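Local coordinates for replicative DNA helicase (Helicobacter pylori, PDB 3GXV), which probably unwinds duplex DNA at the replication fork as an ATP-driven hexameric motor, with an N-terminal domain that takes part in interactions with primase, at residues B[13-18]-B[43-48]; B[37-42]-B[100-105]. One frame throughout, in Å; residues are numbered along the deposited sequence.

How the contacts relate
Both contacts are mostly buried and tie parts of the all-helical N-terminal domain together. Contact 1 lies about 3 Å from the centre of the chain and joins helices 3-23 and 43-57. Contact 2 lies farther out, its centre about 7 Å from that of the chain, and fixes the loop before helix 43-57 to helix 95-119. Contact 1 pairs a buried carboxylate with an amide, next to a leucine-phenylalanine pair one turn further along the helices. Contact 2 rests on one aspartate-serine bond, with two waters nearby and little apolar touch. Glu14 links them: its carboxylate also takes the backbone N-H groups of Tyr41 and Tyr42. The centres of contact 1 and contact 2 are about 9 Å apart.

Contact 1: residues B[13-18]-B[43-48]; sequences IERIVL and PPNGLF
Glu14 and Asn45 make the polar part of this contact. The amide nitrogen Asn45 ND2 donates to Glu14 OE1 at 3.2 Å, and the bond is nearly straight, with an N-H...O angle of 169°. The donor uses the anti lone pair of OE1, and OE1 lies close to the amide plane. The carboxylate and amide planes are turned 69° apart. The Glu14 chain is extended beyond CG, which carries the carboxylate out to the Asn45 amide. Asn45 ND2 also rests against the aliphatic base of Glu14, 3.5 Å from Glu14 CB.

The carboxylate has more partners. Glu14 OE1 also accepts from the backbone N of Tyr42, and Glu14 OE2 accepts from the backbone N of Tyr41. Three N-H groups therefore hold this buried acid, which is consistent with a charged carboxylate.

The two helices, 3-23 and 43-57, belong to the compact helical fold of the DnaB-like N-terminal domain. Where they meet, segments 13-18 and 43-48 run in nearly the same direction, inclined by 17°. The axes of these segments are 10.3 Å apart at closest approach.

Leu18 carries the apolar part, one turn after Glu14. Its CD1 lies 3.7 Å from Asn45 CB and reaches the Asn45 backbone, 3.5 Å from Asn45 O. Both methyls meet the ring of Phe48 at one atom: Leu18 CD1 and Leu18 CD2 are each 3.7 Å from Phe48 CD2. The leucine and phenylalanine side chains slide past each other in opposite directions. Phe48 CG is anti to its backbone N, which sets the root of the ring beside Leu18 CD1. Arg15 adds a looser touch through its CG, near Asn45 ND2. Ile85 of helix 79-87 packs on Arg15, Leu18 and Asn45.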
ATOM      1  N   ILE B  13      -1.726  -9.754 -19.124  1.00 14.89           N
ATOM      2  CA  ILE B  13      -1.337 -10.581 -17.991  1.00 16.76           C
ATOM      3  C   ILE B  13      -0.424  -9.851 -17.013  1.00 11.24           C
ATOM      4  O   ILE B  13      -0.488 -10.087 -15.807  1.00 11.79           O
ATOM      5  CB  ILE B  13      -0.608 -11.861 -18.472  1.00 18.86           C
ATOM      6  CG1 ILE B  13      -1.621 -12.814 -19.110  1.00 22.24           C
ATOM      7  CG2 ILE B  13       0.133 -12.518 -17.309  1.00 19.11           C
ATOM      8  CD1 ILE B  13      -1.008 -14.078 -19.656  1.00 25.07           C
ATOM      9  N   GLU B  14       0.435  -8.985 -17.540  1.00  9.81           N
ATOM     10  CA  GLU B  14       1.367  -8.238 -16.709  1.00  9.80           C
ATOM     11  C   GLU B  14       0.644  -7.234 -15.835  1.00  8.26           C
ATOM     12  O   GLU B  14       1.054  -6.986 -14.706  1.00  7.50           O
ATOM     13  CB  GLU B  14       2.403  -7.519 -17.575  1.00  6.44           C
ATOM     14  CG  GLU B  14       3.225  -8.468 -18.440  1.00  6.22           C
ATOM     15  CD  GLU B  14       4.380  -7.802 -19.161  1.00  6.44           C
ATOM     16  OE1 GLU B  14       4.297  -6.593 -19.508  1.00  4.93           O
ATOM     17  OE2 GLU B  14       5.376  -8.509 -19.403  1.00  8.34           O
ATOM     18  N   ARG B  15      -0.425  -6.654 -16.362  1.00  8.65           N
ATOM     19  CA  ARG B  15      -1.203  -5.684 -15.611  1.00  9.43           C
ATOM     20  C   ARG B  15      -1.951  -6.396 -14.498  1.00 10.99           C
ATOM     21  O   ARG B  15      -1.939  -5.956 -13.346  1.00 10.70           O
ATOM     22  CB  ARG B  15      -2.223  -4.980 -16.514  1.00 11.26           C
ATOM     23  CG  ARG B  15      -1.619  -4.060 -17.556  1.00 14.97           C
ATOM     24  CD  ARG B  15      -2.684  -3.171 -18.197  1.00 16.04           C
ATOM     25  NE  ARG B  15      -3.582  -3.901 -19.088  1.00 19.06           N
ATOM     26  CZ  ARG B  15      -3.515  -3.874 -20.418  1.00 16.24           C
ATOM     27  NH1 ARG B  15      -2.594  -3.153 -21.037  1.00 18.07           N
ATOM     28  NH2 ARG B  15      -4.380  -4.566 -21.132  1.00 17.33           N
ATOM     29  N   ILE B  16      -2.614  -7.495 -14.846  1.00 10.51           N
ATOM     30  CA  ILE B  16      -3.381  -8.233 -13.856  1.00 11.35           C
ATOM     31  C   ILE B  16      -2.487  -8.641 -12.688  1.00 12.95           C
ATOM     32  O   ILE B  16      -2.922  -8.677 -11.555  1.00 13.06           O
ATOM     33  CB  ILE B  16      -4.029  -9.486 -14.466  1.00 10.20           C
ATOM     34  CG1 ILE B  16      -5.032  -9.079 -15.554  1.00  9.01           C
ATOM     35  CG2 ILE B  16      -4.715 -10.285 -13.363  1.00  9.00           C
ATOM     36  CD1 ILE B  16      -5.594 -10.246 -16.370  1.00  4.12           C
ATOM     37  N   VAL B  17      -1.227  -8.932 -12.984  1.00 13.93           N
ATOM     38  CA  VAL B  17      -0.271  -9.329 -11.965  1.00 11.78           C
ATOM     39  C   VAL B  17       0.087  -8.144 -11.082  1.00 12.75           C
ATOM     40  O   VAL B  17       0.161  -8.281  -9.859  1.00  8.80           O
ATOM     41  CB  VAL B  17       1.011  -9.881 -12.610  1.00 11.61           C
ATOM     42  CG1 VAL B  17       2.055 -10.188 -11.540  1.00 13.29           C
ATOM     43  CG2 VAL B  17       0.688 -11.143 -13.382  1.00 13.02           C
ATOM     44  N   LEU B  18       0.306  -6.988 -11.718  1.00 12.05           N
ATOM     45  CA  LEU B  18       0.670  -5.750 -11.025  1.00 12.72           C
ATOM     46  C   LEU B  18      -0.537  -5.235 -10.242  1.00 14.54           C
ATOM     47  O   LEU B  18      -0.397  -4.691  -9.146  1.00 12.87           O
ATOM     48  CB  LEU B  18       1.137  -4.681 -12.030  1.00 10.98           C
ATOM     49  CG  LEU B  18       2.473  -4.843 -12.785  1.00  9.53           C
ATOM     50  CD1 LEU B  18       2.660  -3.667 -13.742  1.00  6.92           C
ATOM     51  CD2 LEU B  18       3.631  -4.893 -11.811  1.00  8.17           C
ATOM     52  N   PRO B  43       7.438  -2.073 -21.288  1.00  3.63           N
ATOM     53  CA  PRO B  43       8.335  -1.318 -20.404  1.00  3.98           C
ATOM     54  C   PRO B  43       7.698  -0.547 -19.251  1.00  2.99           C
ATOM     55  O   PRO B  43       8.216  -0.550 -18.141  1.00  2.44           O
ATOM     56  CB  PRO B  43       9.081  -0.402 -21.374  1.00  5.54           C
ATOM     57  CG  PRO B  43       9.117  -1.211 -22.621  1.00  3.93           C
ATOM     58  CD  PRO B  43       7.710  -1.745 -22.695  1.00  1.00           C
ATOM     59  N   PRO B  44       6.579   0.144 -19.505  1.00  7.21           N
ATOM     60  CA  PRO B  44       5.945   0.894 -18.409  1.00  6.53           C
ATOM     61  C   PRO B  44       5.510   0.009 -17.229  1.00  7.52           C
ATOM     62  O   PRO B  44       5.379   0.490 -16.094  1.00  9.14           O
ATOM     63  CB  PRO B  44       4.771   1.576 -19.101  1.00  4.31           C
ATOM     64  CG  PRO B  44       5.334   1.844 -20.479  1.00  4.10           C
ATOM     65  CD  PRO B  44       5.995   0.524 -20.806  1.00  2.94           C
ATOM     66  N   ASN B  45       5.271  -1.272 -17.504  1.00  4.24           N
ATOM     67  CA  ASN B  45       4.861  -2.209 -16.464  1.00  3.60           C
ATOM     68  C   ASN B  45       6.075  -2.579 -15.629  1.00  3.01           C
ATOM     69  O   ASN B  45       5.964  -2.808 -14.430  1.00  3.82           O
ATOM     70  CB  ASN B  45       4.250  -3.474 -17.070  1.00  3.78           C
ATOM     71  CG  ASN B  45       2.886  -3.228 -17.707  1.00  4.73           C
ATOM     72  OD1 ASN B  45       2.232  -2.217 -17.446  1.00  7.61           O
ATOM     73  ND2 ASN B  45       2.448  -4.164 -18.537  1.00  6.31           N
ATOM     74  N   GLY B  46       7.234  -2.666 -16.278  1.00  7.02           N
ATOM     75  CA  GLY B  46       8.457  -2.969 -15.562  1.00  4.54           C
ATOM     76  C   GLY B  46       8.793  -1.770 -14.687  1.00  5.34           C
ATOM     77  O   GLY B  46       9.155  -1.913 -13.516  1.00  6.97           O
ATOM     78  N   LEU B  47       8.674  -0.574 -15.253  1.00  7.14           N
ATOM     79  CA  LEU B  47       8.960   0.647 -14.509  1.00  8.15           C
ATOM     80  C   LEU B  47       8.082   0.677 -13.254  1.00  9.79           C
ATOM     81  O   LEU B  47       8.542   1.061 -12.165  1.00  4.39           O
ATOM     82  CB  LEU B  47       8.698   1.882 -15.387  1.00 13.00           C
ATOM     83  CG  LEU B  47       8.958   3.288 -14.813  1.00 15.55           C
ATOM     84  CD1 LEU B  47      10.198   3.280 -13.929  1.00 16.95           C
ATOM     85  CD2 LEU B  47       9.123   4.290 -15.961  1.00 17.19           C
ATOM     86  N   PHE B  48       6.821   0.271 -13.422  1.00  6.23           N
ATOM     87  CA  PHE B  48       5.865   0.213 -12.319  1.00  8.66           C
ATOM     88  C   PHE B  48       6.378  -0.793 -11.285  1.00  9.88           C
ATOM     89  O   PHE B  48       6.475  -0.471 -10.105  1.00  8.31           O
ATOM     90  CB  PHE B  48       4.493  -0.245 -12.817  1.00  8.10           C
ATOM     91  CG  PHE B  48       3.413  -0.178 -11.774  1.00  6.25           C
ATOM     92  CD1 PHE B  48       2.661   0.972 -11.616  1.00  5.75           C
ATOM     93  CD2 PHE B  48       3.129  -1.279 -10.965  1.00  7.32           C
ATOM     94  CE1 PHE B  48       1.638   1.030 -10.664  1.00  7.13           C
ATOM     95  CE2 PHE B  48       2.113  -1.231 -10.013  1.00  4.79           C
ATOM     96  CZ  PHE B  48       1.363  -0.076  -9.865  1.00  4.00           C
TER

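Contact 2: residues B[37-42]-B[100-105]; sequences PSDFYY and EIKNAS
The loop that leads into helix 43-57 docks here on the long helix 95-119 of the DnaB-like N-terminal domain. Asp39, at the end of the short 3-10 segment 37-39, meets Ser105. The hydroxyl Ser105 OG donates to Asp39 OD1 over a short 2.6 Å. It comes to the anti side of that oxygen, 26° out of the carboxylate plane. With OG anti to the backbone N of Ser105 (chi1 174°), the hydroxyl is placed against Asp39 OD1. The backbones are close as well, with Asp39 CA and Ser105 CA 5.2 Å apart.

The other oxygen, Asp39 OD2, accepts from the backbone N of Glu36 within the loop. The two oxygens thus have different roles, one tying the loop to the helix and one bracing the loop itself. Lys102 crosses Asp39 at a slant, its CD 4.0 Å from Asp39 OD2. Lys102 NZ stays 5.0 Å from Asp39 OD2, so the charges are near but not in contact. Lys102 NZ makes a weak hydrogen bond to Val34 O, and Asp39 OD1 a long, weak ion pair with Lys109 NZ.

Water lies on the polar side. Water 1 donates to Ser105 OG at 2.9 Å, and its link to Ser38 O is long and weak. Water 2 lies between the backbone oxygens Asp39 O and Ile101 O.

Ile101 CG2 packs on the loop backbone in van der Waals contact, 3.8 Å from Asp39 O. The apolar pair is Ile101 CD1 with the ring of Phe40, a loose contact 4.4 Å from Phe40 CE2. The Phe40 ring also meets that of Phe49, on helix 43-57. Tyr42 closes the loop at the N-cap position of that helix. The arrangement is a loop-to-helix junction in an all-helical domain, where one serine-aspartate bond, with water beside it, ties an interhelical loop to a neighbouring helix.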
ATOM      1  N   PRO B  37      12.217  -6.153 -13.000  1.00  9.89           N
ATOM      2  CA  PRO B  37      11.497  -5.209 -13.875  1.00  6.53           C
ATOM      3  C   PRO B  37      11.792  -5.493 -15.358  1.00  8.00           C
ATOM      4  O   PRO B  37      10.879  -5.571 -16.194  1.00 10.82           O
ATOM      5  CB  PRO B  37      12.026  -3.849 -13.424  1.00  5.94           C
ATOM      6  CG  PRO B  37      12.295  -4.067 -11.946  1.00  7.23           C
ATOM      7  CD  PRO B  37      12.943  -5.444 -11.923  1.00  6.35           C
ATOM      8  N   SER B  38      13.071  -5.673 -15.668  1.00  5.65           N
ATOM      9  CA  SER B  38      13.515  -5.951 -17.025  1.00  6.39           C
ATOM     10  C   SER B  38      12.831  -7.174 -17.642  1.00  7.68           C
ATOM     11  O   SER B  38      12.952  -7.413 -18.841  1.00  7.67           O
ATOM     12  CB  SER B  38      15.038  -6.150 -17.039  1.00  7.61           C
ATOM     13  OG  SER B  38      15.435  -7.221 -16.190  1.00  9.46           O
ATOM     14  N   ASP B  39      12.109  -7.955 -16.838  1.00  5.59           N
ATOM     15  CA  ASP B  39      11.431  -9.126 -17.384  1.00  5.22           C
ATOM     16  C   ASP B  39      10.048  -8.838 -17.929  1.00  4.12           C
ATOM     17  O   ASP B  39       9.382  -9.751 -18.408  1.00  2.34           O
ATOM     18  CB  ASP B  39      11.314 -10.243 -16.347  1.00  5.19           C
ATOM     19  CG  ASP B  39      12.633 -10.894 -16.046  1.00  5.10           C
ATOM     20  OD1 ASP B  39      13.385 -11.197 -17.001  1.00  8.59           O
ATOM     21  OD2 ASP B  39      12.913 -11.114 -14.854  1.00  4.84           O
ATOM     22  N   PHE B  40       9.614  -7.580 -17.851  1.00  6.54           N
ATOM     23  CA  PHE B  40       8.290  -7.210 -18.356  1.00  3.34           C
ATOM     24  C   PHE B  40       8.377  -6.807 -19.814  1.00  3.07           C
ATOM     25  O   PHE B  40       9.303  -6.123 -20.212  1.00  3.35           O
ATOM     26  CB  PHE B  40       7.683  -6.069 -17.540  1.00  1.26           C
ATOM     27  CG  PHE B  40       7.156  -6.501 -16.206  1.00  3.49           C
ATOM     28  CD1 PHE B  40       8.022  -6.724 -15.134  1.00  3.34           C
ATOM     29  CD2 PHE B  40       5.805  -6.757 -16.034  1.00  2.11           C
ATOM     30  CE1 PHE B  40       7.541  -7.194 -13.922  1.00  1.14           C
ATOM     31  CE2 PHE B  40       5.317  -7.234 -14.810  1.00  2.76           C
ATOM     32  CZ  PHE B  40       6.193  -7.451 -13.760  1.00  1.00           C
ATOM     33  N   TYR B  41       7.393  -7.250 -20.589  1.00  4.47           N
ATOM     34  CA  TYR B  41       7.296  -7.000 -22.025  1.00  2.89           C
ATOM     35  C   TYR B  41       6.986  -5.531 -22.329  1.00  2.97           C
ATOM     36  O   TYR B  41       7.668  -4.896 -23.137  1.00  2.05           O
ATOM     37  CB  TYR B  41       6.231  -7.938 -22.594  1.00  1.19           C
ATOM     38  CG  TYR B  41       5.703  -7.616 -23.974  1.00  1.89           C
ATOM     39  CD1 TYR B  41       6.555  -7.472 -25.071  1.00  2.48           C
ATOM     40  CD2 TYR B  41       4.338  -7.485 -24.183  1.00  3.52           C
ATOM     41  CE1 TYR B  41       6.040  -7.193 -26.347  1.00  2.70           C
ATOM     42  CE2 TYR B  41       3.821  -7.223 -25.436  1.00  2.66           C
ATOM     43  CZ  TYR B  41       4.670  -7.073 -26.506  1.00  2.40           C
ATOM     44  OH  TYR B  41       4.132  -6.771 -27.725  1.00  4.53           O
ATOM     45  N   TYR B  42       5.952  -4.998 -21.692  1.00  1.68           N
ATOM     46  CA  TYR B  42       5.598  -3.594 -21.873  1.00  5.78           C
ATOM     47  C   TYR B  42       6.447  -2.849 -20.836  1.00  3.74           C
ATOM     48  O   TYR B  42       6.223  -2.975 -19.640  1.00  5.08           O
ATOM     49  CB  TYR B  42       4.117  -3.387 -21.583  1.00  3.44           C
ATOM     50  CG  TYR B  42       3.627  -2.016 -21.941  1.00  5.91           C
ATOM     51  CD1 TYR B  42       3.864  -1.488 -23.207  1.00  8.14           C
ATOM     52  CD2 TYR B  42       2.920  -1.242 -21.025  1.00  5.93           C
ATOM     53  CE1 TYR B  42       3.411  -0.230 -23.552  1.00 10.35           C
ATOM     54  CE2 TYR B  42       2.464   0.017 -21.360  1.00  7.40           C
ATOM     55  CZ  TYR B  42       2.710   0.518 -22.628  1.00  9.20           C
ATOM     56  OH  TYR B  42       2.235   1.754 -22.998  1.00 12.90           O
ATOM     57  N   GLU B 100       4.464 -17.247 -16.643  1.00 19.32           N
ATOM     58  CA  GLU B 100       4.231 -17.032 -18.063  1.00 18.68           C
ATOM     59  C   GLU B 100       5.030 -15.798 -18.462  1.00 15.70           C
ATOM     60  O   GLU B 100       5.701 -15.773 -19.500  1.00 16.38           O
ATOM     61  CB  GLU B 100       2.740 -16.808 -18.339  1.00 22.18           C
ATOM     62  CG  GLU B 100       2.395 -16.825 -19.818  1.00 30.63           C
ATOM     63  CD  GLU B 100       0.901 -16.833 -20.082  1.00 33.48           C
ATOM     64  OE1 GLU B 100       0.154 -17.495 -19.328  1.00 34.60           O
ATOM     65  OE2 GLU B 100       0.479 -16.186 -21.062  1.00 36.03           O
ATOM     66  N   ILE B 101       4.958 -14.771 -17.621  1.00 13.12           N
ATOM     67  CA  ILE B 101       5.681 -13.527 -17.863  1.00 10.66           C
ATOM     68  C   ILE B 101       7.180 -13.800 -17.932  1.00  6.84           C
ATOM     69  O   ILE B 101       7.884 -13.254 -18.778  1.00  5.23           O
ATOM     70  CB  ILE B 101       5.382 -12.507 -16.745  1.00 12.20           C
ATOM     71  CG1 ILE B 101       3.980 -11.929 -16.957  1.00 13.26           C
ATOM     72  CG2 ILE B 101       6.442 -11.400 -16.724  1.00 13.11           C
ATOM     73  CD1 ILE B 101       3.465 -11.108 -15.802  1.00 16.02           C
ATOM     74  N   LYS B 102       7.649 -14.669 -17.041  1.00  8.35           N
ATOM     75  CA  LYS B 102       9.064 -15.032 -16.964  1.00  7.21           C
ATOM     76  C   LYS B 102       9.498 -15.800 -18.200  1.00  8.71           C
ATOM     77  O   LYS B 102      10.582 -15.559 -18.734  1.00  7.80           O
ATOM     78  CB  LYS B 102       9.331 -15.883 -15.716  1.00  2.85           C
ATOM     79  CG  LYS B 102      10.801 -16.184 -15.481  1.00  1.00           C
ATOM     80  CD  LYS B 102      11.592 -14.888 -15.345  1.00  2.53           C
ATOM     81  CE  LYS B 102      13.082 -15.147 -15.246  1.00  1.63           C
ATOM     82  NZ  LYS B 102      13.405 -15.989 -14.079  1.00  6.57           N
ATOM     83  N   ASN B 103       8.640 -16.725 -18.633  1.00  8.21           N
ATOM     84  CA  ASN B 103       8.878 -17.554 -19.810  1.00  8.21           C
ATOM     85  C   ASN B 103       9.025 -16.738 -21.101  1.00  7.71           C
ATOM     86  O   ASN B 103       9.879 -17.042 -21.925  1.00  5.61           O
ATOM     87  CB  ASN B 103       7.738 -18.579 -19.981  1.00 11.79           C
ATOM     88  CG  ASN B 103       7.901 -19.804 -19.085  1.00 15.85           C
ATOM     89  OD1 ASN B 103       6.932 -20.513 -18.800  1.00 16.03           O
ATOM     90  ND2 ASN B 103       9.132 -20.063 -18.646  1.00 16.04           N
ATOM     91  N   ALA B 104       8.188 -15.721 -21.287  1.00  5.12           N
ATOM     92  CA  ALA B 104       8.269 -14.901 -22.494  1.00  1.99           C
ATOM     93  C   ALA B 104       9.479 -13.978 -22.419  1.00  2.75           C
ATOM     94  O   ALA B 104      10.018 -13.549 -23.435  1.00  1.00           O
ATOM     95  CB  ALA B 104       6.991 -14.100 -22.683  1.00  1.00           C
ATOM     96  N   SER B 105       9.901 -13.667 -21.201  1.00  4.69           N
ATOM     97  CA  SER B 105      11.078 -12.838 -21.009  1.00  2.56           C
ATOM     98  C   SER B 105      12.263 -13.659 -21.518  1.00  1.82           C
ATOM     99  O   SER B 105      13.044 -13.194 -22.338  1.00  2.92           O
ATOM    100  CB  SER B 105      11.260 -12.507 -19.530  1.00  2.09           C
ATOM    101  OG  SER B 105      12.476 -11.826 -19.318  1.00  3.46           O
TER
HETATM  102  O   HOH W   1      12.929  -9.816 -21.358  1.00 24.20           O
HETATM  103  O   HOH W   2       7.403 -10.988 -20.538  1.00 22.42           O